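Side-chain contacts in regulatory protein SWI6 (PDB 1SW6), which joins SWI4 or MBP1 in complexes that activate cell-cycle-dependent transcription in yeast, and is represented here by its ankyrin-repeat domain: residues 67-72 and 109-114; 126-131 and 135-140; 156-161 and 194-199; 163-166 and 172-175; 166-171 and 202-207. All coordinates share one frame; numbering follows the deposited sequence.

Contact 1: residues 67-72 and 109-114; sequences LQRLLF and LQEVND
The guanidinium of Arg69 lies against the carboxylate of Glu111, and this one pair carries the contact between residues 67-72 and 109-114. The two chains meet at about a right angle, and their charged planes are turned 35° from each other. The salt bridge runs from Arg69 NH2 to Glu111 OE2, 2.6 Å apart. Glu111 OE1 is modelled over a face of the guanidinium, but too near CZ for its exact place to be trusted. Arg69 reaches its partner along a folded route: bends at chi2 (-59°) and chi3 (-81°) carry the end of the chain over toward helix 105-115. Glu111 sends CG anti to its own nitrogen and then bends at chi2. Arg69 is exposed, so solvent would be expected to weaken the attraction. Apolar packing between the same helices lies close by, where Val112 and Leu109 rest on Phe66, while Leu67 and Leu71 turn to helix 134-140 of the first ankyrin repeat. The arrangement is a worked case of a surface salt bridge between two helices, set at the margin of their apolar interface.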
# COMPACT_ATOMS: atom_id res chain seq x y z
N LEU A 67 -16.86 0.38 0.86
CA LEU A 67 -15.59 0.81 0.30
C LEU A 67 -15.15 -0.03 -0.90
O LEU A 67 -14.57 0.51 -1.85
CB LEU A 67 -14.50 0.76 1.37
CG LEU A 67 -13.55 1.96 1.45
CD1 LEU A 67 -12.40 1.62 2.39
CD2 LEU A 67 -13.01 2.30 0.07
N GLN A 68 -15.41 -1.33 -0.86
CA GLN A 68 -15.02 -2.21 -1.96
C GLN A 68 -15.93 -1.99 -3.17
O GLN A 68 -15.50 -2.16 -4.31
CB GLN A 68 -15.08 -3.68 -1.52
CG GLN A 68 -14.05 -4.57 -2.20
CD GLN A 68 -12.61 -4.19 -1.86
OE1 GLN A 68 -11.66 -4.74 -2.41
NE2 GLN A 68 -12.45 -3.23 -0.94
N ARG A 69 -17.18 -1.62 -2.91
CA ARG A 69 -18.14 -1.36 -3.99
C ARG A 69 -17.75 -0.09 -4.73
O ARG A 69 -18.08 0.07 -5.91
CB ARG A 69 -19.56 -1.22 -3.42
CG ARG A 69 -20.05 -2.45 -2.69
CD ARG A 69 -20.06 -3.67 -3.60
NE ARG A 69 -21.23 -3.72 -4.48
CZ ARG A 69 -22.41 -4.22 -4.12
NH1 ARG A 69 -22.58 -4.72 -2.90
NH2 ARG A 69 -23.42 -4.23 -4.98
N LEU A 70 -17.06 0.82 -4.05
CA LEU A 70 -16.63 2.06 -4.68
C LEU A 70 -15.42 1.77 -5.55
O LEU A 70 -15.36 2.19 -6.71
CB LEU A 70 -16.26 3.11 -3.63
CG LEU A 70 -17.39 3.72 -2.79
CD1 LEU A 70 -16.81 4.78 -1.86
CD2 LEU A 70 -18.44 4.33 -3.70
N LEU A 71 -14.45 1.04 -4.98
CA LEU A 71 -13.23 0.68 -5.69
C LEU A 71 -13.47 -0.30 -6.84
O LEU A 71 -12.71 -0.33 -7.81
CB LEU A 71 -12.22 0.08 -4.71
CG LEU A 71 -11.72 0.98 -3.58
CD1 LEU A 71 -10.81 0.19 -2.64
CD2 LEU A 71 -10.99 2.16 -4.17
N PHE A 72 -14.52 -1.10 -6.73
CA PHE A 72 -14.84 -2.07 -7.78
C PHE A 72 -16.33 -2.12 -8.09
O PHE A 72 -16.84 -1.26 -8.82
CB PHE A 72 -14.33 -3.45 -7.37
CG PHE A 72 -12.87 -3.47 -7.00
CD1 PHE A 72 -12.47 -3.27 -5.68
CD2 PHE A 72 -11.89 -3.66 -7.98
CE1 PHE A 72 -11.11 -3.25 -5.33
CE2 PHE A 72 -10.53 -3.65 -7.65
CZ PHE A 72 -10.14 -3.44 -6.32
N LEU A 109 -25.03 4.32 -2.05
CA LEU A 109 -25.30 4.59 -0.65
C LEU A 109 -26.55 3.83 -0.18
O LEU A 109 -26.53 3.21 0.88
CB LEU A 109 -25.48 6.10 -0.45
CG LEU A 109 -25.14 6.63 0.95
CD1 LEU A 109 -23.69 6.33 1.27
CD2 LEU A 109 -25.39 8.13 1.01
N GLN A 110 -27.63 3.88 -0.97
CA GLN A 110 -28.86 3.18 -0.60
C GLN A 110 -28.65 1.68 -0.79
O GLN A 110 -29.23 0.87 -0.08
CB GLN A 110 -30.04 3.66 -1.46
CG GLN A 110 -31.44 3.11 -1.04
CD GLN A 110 -32.18 4.01 -0.05
OE1 GLN A 110 -32.68 5.10 -0.41
NE2 GLN A 110 -32.27 3.56 1.21
N GLU A 111 -27.80 1.33 -1.75
CA GLU A 111 -27.50 -0.06 -2.05
C GLU A 111 -26.84 -0.78 -0.88
O GLU A 111 -27.20 -1.91 -0.55
CB GLU A 111 -26.59 -0.15 -3.26
CG GLU A 111 -26.45 -1.54 -3.84
CD GLU A 111 -25.01 -1.96 -4.03
OE1 GLU A 111 -24.35 -2.40 -3.03
OE2 GLU A 111 -24.48 -1.88 -5.19
N VAL A 112 -25.86 -0.13 -0.25
CA VAL A 112 -25.14 -0.73 0.87
C VAL A 112 -25.96 -0.72 2.15
O VAL A 112 -25.76 -1.56 3.03
CB VAL A 112 -23.80 -0.01 1.14
CG1 VAL A 112 -24.06 1.44 1.52
CG2 VAL A 112 -23.04 -0.72 2.25
N ASN A 113 -26.86 0.24 2.28
CA ASN A 113 -27.71 0.33 3.46
C ASN A 113 -28.75 -0.79 3.45
O ASN A 113 -29.28 -1.17 4.49
CB ASN A 113 -28.41 1.69 3.52
CG ASN A 113 -27.49 2.79 4.03
OD1 ASN A 113 -27.84 3.97 3.98
ND2 ASN A 113 -26.33 2.40 4.53
N ASP A 114 -29.03 -1.30 2.26
CA ASP A 114 -29.99 -2.38 2.11
C ASP A 114 -29.32 -3.69 2.48
O ASP A 114 -29.88 -4.50 3.23
CB ASP A 114 -30.51 -2.45 0.67
CG ASP A 114 -31.18 -1.16 0.23
OD1 ASP A 114 -31.87 -0.53 1.06
OD2 ASP A 114 -31.03 -0.78 -0.95

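Contact 2: residues 126-131 and 135-140; sequences PVDEHG and LHWLTS
Asp128 OD1 is gripped by two donors, the indole N-H of Trp137 and the side-chain amide of Asn132. The indole bond, NE1 to OD1, is 2.8 Å long and fairly straight at 156°. It leaves the ring almost in plane, yet meets the oxygen from above the carboxylate, 38° out of that plane. Asp128 CG is held between the backbone N and the carbonyl carbon (chi1 66°), which lets the other oxygen, OD2, turn back to the chain and take a weak bond from His130 N at 2.8 Å. This is the aspartate-led turn of an ankyrin repeat: a type I turn from Asp128 to Gly131 runs into the Thr-Pro-Leu-His start of helix 134-140, where His136 bonds Thr133 through ND1 and the carbonyl of Glu165 in the next repeat through NE2. Val127 supplies the apolar half of the contact. Its CG1 stands over one face of the indole, 3.9 Å from the centroid of the six-membered ring and displaced toward the rim. There Val127 CG1 comes within 3.5 Å of Trp137 CH2. A leucine in place of Trp137 would probably leave Asp128 OD1 with Asn132 as its remaining donor and open a gap beside Val127. Leu67 and Leu71 of helix 57-71 also pack on the indole, as does Met214 of the second subunit.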
# COMPACT_ATOMS: atom_id res chain seq x y z
N PRO A 126 -11.38 3.28 10.95
CA PRO A 126 -10.19 2.83 10.23
C PRO A 126 -10.60 1.59 9.42
O PRO A 126 -11.37 0.76 9.91
CB PRO A 126 -9.21 2.51 11.35
CG PRO A 126 -9.60 3.50 12.42
CD PRO A 126 -11.12 3.43 12.39
N VAL A 127 -10.09 1.47 8.20
CA VAL A 127 -10.45 0.35 7.34
C VAL A 127 -9.35 -0.71 7.20
O VAL A 127 -9.58 -1.77 6.61
CB VAL A 127 -10.89 0.88 5.95
CG1 VAL A 127 -10.92 -0.23 4.93
CG2 VAL A 127 -12.26 1.50 6.08
N ASP A 128 -8.18 -0.44 7.74
CA ASP A 128 -7.11 -1.41 7.64
C ASP A 128 -6.21 -1.40 8.87
O ASP A 128 -6.54 -0.79 9.88
CB ASP A 128 -6.28 -1.17 6.37
CG ASP A 128 -5.53 0.14 6.40
OD1 ASP A 128 -5.22 0.66 5.31
OD2 ASP A 128 -5.23 0.65 7.51
N GLU A 129 -5.08 -2.09 8.74
CA GLU A 129 -4.10 -2.23 9.81
C GLU A 129 -3.37 -0.94 10.18
O GLU A 129 -3.02 -0.74 11.33
CB GLU A 129 -3.06 -3.28 9.40
CG GLU A 129 -3.66 -4.56 8.83
CD GLU A 129 -2.64 -5.42 8.09
OE1 GLU A 129 -3.00 -6.55 7.67
OE2 GLU A 129 -1.48 -4.96 7.92
N HIS A 130 -3.14 -0.08 9.19
CA HIS A 130 -2.41 1.16 9.44
C HIS A 130 -3.27 2.34 9.91
O HIS A 130 -2.76 3.44 10.08
CB HIS A 130 -1.64 1.56 8.18
CG HIS A 130 -0.94 0.42 7.52
ND1 HIS A 130 -1.63 -0.62 6.92
CD2 HIS A 130 0.37 0.14 7.36
CE1 HIS A 130 -0.76 -1.48 6.42
NE2 HIS A 130 0.46 -1.04 6.67
N GLY A 131 -4.56 2.10 10.13
CA GLY A 131 -5.43 3.17 10.58
C GLY A 131 -5.94 4.05 9.45
O GLY A 131 -6.41 5.17 9.70
N LEU A 135 -11.07 7.92 3.47
CA LEU A 135 -10.51 9.13 2.87
C LEU A 135 -9.03 8.99 2.52
O LEU A 135 -8.59 9.52 1.49
CB LEU A 135 -10.74 10.33 3.81
CG LEU A 135 -11.09 11.66 3.15
CD1 LEU A 135 -12.27 11.50 2.21
CD2 LEU A 135 -11.39 12.69 4.23
N HIS A 136 -8.25 8.29 3.35
CA HIS A 136 -6.83 8.10 3.07
C HIS A 136 -6.64 7.26 1.81
O HIS A 136 -5.80 7.59 0.96
CB HIS A 136 -6.14 7.36 4.22
CG HIS A 136 -5.92 8.18 5.44
ND1 HIS A 136 -6.94 8.55 6.29
CD2 HIS A 136 -4.78 8.66 6.00
CE1 HIS A 136 -6.44 9.21 7.32
NE2 HIS A 136 -5.13 9.29 7.17
N TRP A 137 -7.39 6.17 1.71
CA TRP A 137 -7.31 5.27 0.56
C TRP A 137 -7.65 5.98 -0.73
O TRP A 137 -6.91 5.90 -1.72
CB TRP A 137 -8.27 4.09 0.74
CG TRP A 137 -7.76 2.97 1.57
CD1 TRP A 137 -6.73 3.00 2.47
CD2 TRP A 137 -8.29 1.64 1.63
NE1 TRP A 137 -6.58 1.78 3.08
CE2 TRP A 137 -7.53 0.92 2.58
CE3 TRP A 137 -9.34 0.99 0.96
CZ2 TRP A 137 -7.79 -0.42 2.88
CZ3 TRP A 137 -9.59 -0.35 1.26
CH2 TRP A 137 -8.82 -1.04 2.22
N LEU A 138 -8.78 6.68 -0.72
CA LEU A 138 -9.26 7.39 -1.90
C LEU A 138 -8.39 8.57 -2.32
O LEU A 138 -8.30 8.89 -3.51
CB LEU A 138 -10.71 7.83 -1.68
CG LEU A 138 -11.64 6.62 -1.76
CD1 LEU A 138 -13.07 7.00 -1.45
CD2 LEU A 138 -11.56 6.05 -3.16
N THR A 139 -7.76 9.22 -1.35
CA THR A 139 -6.89 10.36 -1.64
C THR A 139 -5.56 9.85 -2.20
O THR A 139 -4.98 10.44 -3.12
CB THR A 139 -6.63 11.20 -0.37
OG1 THR A 139 -7.83 11.89 0.01
CG2 THR A 139 -5.52 12.23 -0.62
N SER A 140 -5.08 8.74 -1.65
CA SER A 140 -3.81 8.17 -2.08
C SER A 140 -3.88 7.76 -3.55
O SER A 140 -2.88 7.71 -4.25
CB SER A 140 -3.49 6.94 -1.23
OG SER A 140 -2.18 6.46 -1.50

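Contact 3: residues 156-161 and 194-199; sequences NRLYGD and LILEDS
Leu158 and Leu196 pack together between the loop at 156-161, which joins the first repeat of the ankyrin stack to the second, and the short strand 196-197 with its flanks, where the second gives way to the third. The tight part is small and wholly apolar in its side chains. Leu196 points at the opposite segment and presses CD1 onto the backbone of Leu158, 3.8 Å from Leu158 O and 3.9 Å from its CA. Leu158 answers with one branch, CD2, which reaches the same Leu196 CD1 at 3.9 Å, the two chains crossing at about a right angle. In Leu196, CG is set anti to the carbonyl carbon (chi1 -52°), a torsion that carries CD1 across to Leu158. Met46 touches both leucines, and its strand, 46-47, runs parallel to strand 196-197 while Leu49 just beyond bonds the backbone of Leu158 and Gly160; an N-terminal stretch thus ties the two segments together.

Away from this core the segments part. Tyr159 turns from the contact, Ser199 is exposed, and the buried Arg157 leads its guanidinium off to a salt bridge with Asp33 and to the carbonyls of Phe30 and Tyr189. Asn156, at the partly exposed end, shapes its own loop by an Asx turn: its OD1 accepts from Leu158 N at 2.7 Å, with the donor in the carbonyl plane and a C=O...N angle of 158°.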
# COMPACT_ATOMS: atom_id res chain seq x y z
N ASN A 156 -14.58 12.86 8.21
CA ASN A 156 -13.75 13.79 8.96
C ASN A 156 -12.37 13.81 8.30
O ASN A 156 -11.69 12.78 8.21
CB ASN A 156 -13.63 13.33 10.41
CG ASN A 156 -12.94 14.34 11.29
OD1 ASN A 156 -11.89 14.89 10.93
ND2 ASN A 156 -13.51 14.58 12.47
N ARG A 157 -11.96 14.99 7.85
CA ARG A 157 -10.68 15.13 7.17
C ARG A 157 -9.49 15.27 8.11
O ARG A 157 -8.34 15.23 7.66
CB ARG A 157 -10.75 16.34 6.24
CG ARG A 157 -11.89 16.25 5.24
CD ARG A 157 -12.22 17.61 4.64
NE ARG A 157 -12.73 18.54 5.64
CZ ARG A 157 -13.21 19.74 5.36
NH1 ARG A 157 -13.24 20.17 4.10
NH2 ARG A 157 -13.67 20.52 6.34
N LEU A 158 -9.75 15.42 9.40
CA LEU A 158 -8.66 15.62 10.35
C LEU A 158 -8.02 14.37 10.96
O LEU A 158 -7.00 14.46 11.63
CB LEU A 158 -9.13 16.55 11.47
CG LEU A 158 -9.68 17.93 11.09
CD1 LEU A 158 -9.84 18.78 12.35
CD2 LEU A 158 -8.72 18.63 10.13
N TYR A 159 -8.61 13.20 10.72
CA TYR A 159 -8.08 11.96 11.30
C TYR A 159 -6.73 11.51 10.76
O TYR A 159 -6.53 11.41 9.55
CB TYR A 159 -9.08 10.82 11.12
CG TYR A 159 -10.27 10.86 12.05
CD1 TYR A 159 -10.09 10.96 13.43
CD2 TYR A 159 -11.57 10.78 11.56
CE1 TYR A 159 -11.18 10.97 14.29
CE2 TYR A 159 -12.66 10.79 12.42
CZ TYR A 159 -12.46 10.88 13.78
OH TYR A 159 -13.53 10.89 14.64
N GLY A 160 -5.80 11.25 11.67
CA GLY A 160 -4.50 10.77 11.26
C GLY A 160 -4.54 9.25 11.29
O GLY A 160 -5.42 8.66 11.93
N ASP A 161 -3.62 8.60 10.58
CA ASP A 161 -3.58 7.15 10.61
C ASP A 161 -2.75 6.80 11.85
O ASP A 161 -2.48 7.68 12.66
CB ASP A 161 -2.94 6.59 9.32
CG ASP A 161 -1.49 7.02 9.15
OD1 ASP A 161 -0.93 7.67 10.05
OD2 ASP A 161 -0.92 6.69 8.09
N LEU A 194 -3.77 20.94 5.90
CA LEU A 194 -2.52 21.69 5.82
C LEU A 194 -2.00 22.13 7.18
O LEU A 194 -0.80 22.36 7.34
CB LEU A 194 -2.69 22.93 4.94
CG LEU A 194 -2.96 22.66 3.47
CD1 LEU A 194 -3.26 23.97 2.76
CD2 LEU A 194 -1.75 21.96 2.86
N ILE A 195 -2.88 22.26 8.17
CA ILE A 195 -2.41 22.70 9.49
C ILE A 195 -2.07 21.54 10.43
O ILE A 195 -1.69 21.77 11.57
CB ILE A 195 -3.45 23.60 10.18
CG1 ILE A 195 -4.64 22.76 10.67
CG2 ILE A 195 -3.90 24.70 9.22
CD1 ILE A 195 -5.55 23.51 11.60
N LEU A 196 -2.18 20.32 9.93
CA LEU A 196 -1.90 19.13 10.73
C LEU A 196 -0.46 18.60 10.67
O LEU A 196 0.17 18.58 9.61
CB LEU A 196 -2.85 18.01 10.31
CG LEU A 196 -4.35 18.32 10.27
CD1 LEU A 196 -5.14 17.11 9.73
CD2 LEU A 196 -4.81 18.68 11.68
N GLU A 197 0.06 18.16 11.83
CA GLU A 197 1.39 17.56 11.92
C GLU A 197 1.17 16.14 12.43
O GLU A 197 0.22 15.88 13.16
CB GLU A 197 2.29 18.32 12.91
CG GLU A 197 1.77 18.37 14.34
CD GLU A 197 2.70 19.14 15.27
OE1 GLU A 197 2.42 19.20 16.49
OE2 GLU A 197 3.71 19.69 14.79
N ASP A 198 2.03 15.20 12.03
CA ASP A 198 1.87 13.82 12.45
C ASP A 198 2.60 13.51 13.76
O ASP A 198 3.07 14.42 14.45
CB ASP A 198 2.32 12.88 11.33
CG ASP A 198 3.80 13.01 11.01
OD1 ASP A 198 4.22 12.47 9.96
OD2 ASP A 198 4.54 13.63 11.80
N SER A 199 2.69 12.23 14.11
CA SER A 199 3.34 11.82 15.34
C SER A 199 4.82 12.17 15.41
O SER A 199 5.45 12.04 16.47
CB SER A 199 3.15 10.32 15.55
OG SER A 199 1.77 10.02 15.66

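Contact 4: residues 163-166 and 172-175; sequences MGES and VKSV
Glu165 and Lys173 approach each other at about a right angle, spanning helix 167-173 of the second ankyrin repeat from the loop before its start to Lys173 near its far end. Glu165 keeps an extended chain beyond CG (chi2 175°) and reaches out with its carboxylate to the lysine. Lys173 comes up across it: a kink at chi3 (68°) in an otherwise drawn-out chain swings the ammonium group to the oxygens. NZ meets Glu165 OE1 at 3.0 Å, on the syn side of the carboxylate and 23° out of its plane, in a hydrogen-bonded salt bridge. The aliphatic part of the lysine follows the same oxygen, CD standing 3.6 Å from Glu165 OE1.

That oxygen has a second positive partner, since Lys170 NZ also forms a salt bridge with it. Two ammonium groups around a buried carboxylate would be expected to favour its charged form and to fix its rotation. The backbone of Glu165 is held in its turn from both ends, its N bonded to Asp161 OD1 and its O to His136 NE2 of the preceding repeat. Just after it, Ser166 caps the helix. At the other end, Ser174 OG bonds the carbonyl of Ser140, and the backbone of Lys173 bonds the second subunit, so the lysine starts from an anchored base. Of the two carboxylate oxygens, OE2 takes the lesser share, its hydrogen bond from Lys173 NZ being weak and 3.4 Å long.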
# COMPACT_ATOMS: atom_id res chain seq x y z
N MET A 163 0.18 6.57 12.28
CA MET A 163 1.40 7.37 12.30
C MET A 163 1.03 8.84 12.48
O MET A 163 1.90 9.70 12.59
CB MET A 163 2.17 7.19 11.00
CG MET A 163 2.75 5.81 10.81
SD MET A 163 4.09 5.58 11.98
CE MET A 163 5.46 6.41 11.07
N GLY A 164 -0.27 9.12 12.51
CA GLY A 164 -0.74 10.48 12.66
C GLY A 164 -0.74 11.20 11.32
O GLY A 164 -0.85 12.42 11.23
N GLU A 165 -0.61 10.42 10.25
CA GLU A 165 -0.61 10.97 8.91
C GLU A 165 -2.03 11.20 8.42
O GLU A 165 -2.87 10.30 8.49
CB GLU A 165 0.17 10.04 7.97
CG GLU A 165 1.66 10.16 8.21
CD GLU A 165 2.51 9.20 7.40
OE1 GLU A 165 2.01 8.63 6.39
OE2 GLU A 165 3.69 9.03 7.78
N SER A 166 -2.30 12.41 7.94
CA SER A 166 -3.63 12.77 7.44
C SER A 166 -3.84 12.25 6.03
O SER A 166 -2.93 11.71 5.42
CB SER A 166 -3.77 14.29 7.42
OG SER A 166 -2.89 14.84 6.45
N VAL A 172 0.57 13.47 -1.01
CA VAL A 172 1.95 13.81 -1.35
C VAL A 172 2.97 12.69 -1.20
O VAL A 172 4.14 12.88 -1.50
CB VAL A 172 2.43 15.07 -0.58
CG1 VAL A 172 1.55 16.26 -0.96
CG2 VAL A 172 2.40 14.82 0.92
N LYS A 173 2.52 11.52 -0.75
CA LYS A 173 3.43 10.39 -0.62
C LYS A 173 3.31 9.42 -1.80
O LYS A 173 4.02 8.41 -1.84
CB LYS A 173 3.19 9.65 0.70
CG LYS A 173 3.63 10.45 1.91
CD LYS A 173 3.42 9.69 3.21
CE LYS A 173 4.36 8.49 3.31
NZ LYS A 173 4.33 7.93 4.68
N SER A 174 2.42 9.73 -2.74
CA SER A 174 2.24 8.91 -3.95
C SER A 174 2.23 9.85 -5.16
O SER A 174 1.95 11.05 -5.02
CB SER A 174 0.94 8.11 -3.89
OG SER A 174 -0.19 8.94 -4.06
N VAL A 175 2.55 9.32 -6.35
CA VAL A 175 2.59 10.16 -7.54
C VAL A 175 1.24 10.27 -8.20
O VAL A 175 1.09 11.01 -9.17
CB VAL A 175 3.57 9.61 -8.61
CG1 VAL A 175 4.94 9.38 -8.01
CG2 VAL A 175 3.00 8.34 -9.23

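Contact 5: residues 166-171 and 202-207; sequences SCLVKA and RTILHH
Val169 sets its CG1 methyl over the middle of the His207 imidazole, 3.6 Å from the ring centroid and only 9° off the ring normal, a well-centred CH-pi contact. Its other methyl, CG2, reaches out to the rim at His207 CD2, 3.9 Å away. Torsion explains the first placement: with CG1 anti to the valine nitrogen (chi1 168°), that branch projects to the ring. Beside this pair, Ile204 drives CD1 into the surface of helix 167-173, at 3.8 Å from both Leu168 O and Val169 CA, and touches Leu168 CG at 3.9 Å as the two chains cross at about a right angle. The backbones are correspondingly near, Val169 CA and Ile204 CA being 5.9 Å apart.

One shell out, His207 NE2 is hydrogen-bonded to Asp198 OD1, which would hold the turn of the ring that Val169 covers. A serine in place of His207 would probably leave Asp198 OD1 without this donor and open a gap over Val169 CG1. Val172 packs on both Ile204 and His207, and Leu187, Leu190 and Cys193 cover Leu168. Both helices are capped where they begin. Ser166 OG accepts weakly from Val169 N, while Thr203 and His206 form a capping box in which Thr203 N bonds His206 ND1 at 3.1 Å and 165°. Helices 167-173 and 204-212, from the second and third repeats, thus stack side by side, the repeat-to-repeat packing that builds the ankyrin fold.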
# COMPACT_ATOMS: atom_id res chain seq x y z
N SER A 166 -2.30 12.41 7.94
CA SER A 166 -3.63 12.77 7.44
C SER A 166 -3.84 12.25 6.03
O SER A 166 -2.93 11.71 5.42
CB SER A 166 -3.77 14.29 7.42
OG SER A 166 -2.89 14.84 6.45
N CYS A 167 -5.05 12.41 5.51
CA CYS A 167 -5.35 11.95 4.16
C CYS A 167 -4.62 12.78 3.12
O CYS A 167 -4.21 12.27 2.09
CB CYS A 167 -6.86 11.95 3.89
SG CYS A 167 -7.69 13.53 4.12
N LEU A 168 -4.45 14.07 3.39
CA LEU A 168 -3.74 14.92 2.44
C LEU A 168 -2.27 14.47 2.36
O LEU A 168 -1.65 14.57 1.31
CB LEU A 168 -3.83 16.39 2.86
CG LEU A 168 -3.06 17.34 1.93
CD1 LEU A 168 -3.72 17.34 0.56
CD2 LEU A 168 -3.04 18.76 2.52
N VAL A 169 -1.73 13.98 3.47
CA VAL A 169 -0.36 13.49 3.50
C VAL A 169 -0.21 12.32 2.49
O VAL A 169 0.84 12.15 1.88
CB VAL A 169 0.04 13.03 4.94
CG1 VAL A 169 1.37 12.24 4.92
CG2 VAL A 169 0.19 14.26 5.84
N LYS A 170 -1.27 11.54 2.31
CA LYS A 170 -1.24 10.43 1.36
C LYS A 170 -1.12 10.95 -0.06
O LYS A 170 -0.47 10.34 -0.91
CB LYS A 170 -2.51 9.58 1.50
CG LYS A 170 -2.64 8.94 2.87
CD LYS A 170 -1.34 8.22 3.23
CE LYS A 170 -1.24 7.95 4.72
NZ LYS A 170 0.07 7.34 5.05
N ALA A 171 -1.73 12.11 -0.31
CA ALA A 171 -1.66 12.73 -1.62
C ALA A 171 -0.22 13.05 -1.98
O ALA A 171 0.17 12.93 -3.15
CB ALA A 171 -2.49 14.01 -1.65
N ARG A 202 5.75 16.17 11.81
CA ARG A 202 6.07 16.46 10.42
C ARG A 202 4.86 17.03 9.71
O ARG A 202 3.75 16.49 9.79
CB ARG A 202 6.57 15.20 9.71
CG ARG A 202 8.02 14.93 10.03
CD ARG A 202 8.48 13.57 9.54
NE ARG A 202 9.93 13.43 9.70
CZ ARG A 202 10.61 12.33 9.40
NH1 ARG A 202 9.97 11.26 8.93
NH2 ARG A 202 11.93 12.30 9.57
N THR A 203 5.07 18.15 9.02
CA THR A 203 4.00 18.82 8.30
C THR A 203 3.89 18.26 6.89
O THR A 203 4.63 17.35 6.51
CB THR A 203 4.30 20.32 8.19
OG1 THR A 203 5.35 20.53 7.23
CG2 THR A 203 4.77 20.84 9.56
N ILE A 204 2.96 18.82 6.11
CA ILE A 204 2.76 18.38 4.74
C ILE A 204 4.03 18.65 3.93
O ILE A 204 4.37 17.90 3.02
CB ILE A 204 1.55 19.09 4.09
CG1 ILE A 204 1.31 18.51 2.69
CG2 ILE A 204 1.79 20.58 4.00
CD1 ILE A 204 0.76 17.08 2.74
N LEU A 205 4.75 19.73 4.27
CA LEU A 205 5.98 20.06 3.55
C LEU A 205 7.07 19.05 3.83
O LEU A 205 7.87 18.75 2.96
CB LEU A 205 6.50 21.45 3.91
CG LEU A 205 5.72 22.64 3.37
CD1 LEU A 205 6.48 23.94 3.66
CD2 LEU A 205 5.51 22.46 1.87
N HIS A 206 7.13 18.54 5.06
CA HIS A 206 8.16 17.56 5.38
C HIS A 206 7.95 16.33 4.51
O HIS A 206 8.90 15.78 3.98
CB HIS A 206 8.10 17.15 6.85
CG HIS A 206 8.75 18.11 7.79
ND1 HIS A 206 8.03 18.96 8.60
CD2 HIS A 206 10.06 18.35 8.05
CE1 HIS A 206 8.87 19.68 9.33
NE2 HIS A 206 10.10 19.33 9.02
N HIS A 207 6.70 15.92 4.37
CA HIS A 207 6.37 14.75 3.58
C HIS A 207 6.63 14.94 2.10
O HIS A 207 7.09 14.00 1.43
CB HIS A 207 4.91 14.33 3.83
CG HIS A 207 4.67 13.74 5.18
ND1 HIS A 207 5.15 12.49 5.55
CD2 HIS A 207 4.04 14.23 6.27
CE1 HIS A 207 4.81 12.24 6.80
NE2 HIS A 207 4.14 13.28 7.27

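How the contacts relate
Burial sorts much of the chemistry of these contacts. Contact 1 is a surface pair, its centre about 25 Å from that of the chain, and relies on charge alone; contacts 3 and 5 are buried and rest on apolar packing. Contact 4, as central as contact 3, is partly buried and an ion pair; contact 2, also partly buried, joins a neutral donor on a carboxylate to a methyl over an indole face. Contacts 4 and 5 both use helix 167-173 and share Ser166. A backbone bond between Met163 and Ser199 ties contact 4 to contact 3, and Leu71 packs on Leu138 between contacts 1 and 2. Contacts 1, 2 and 4 also touch the second subunit.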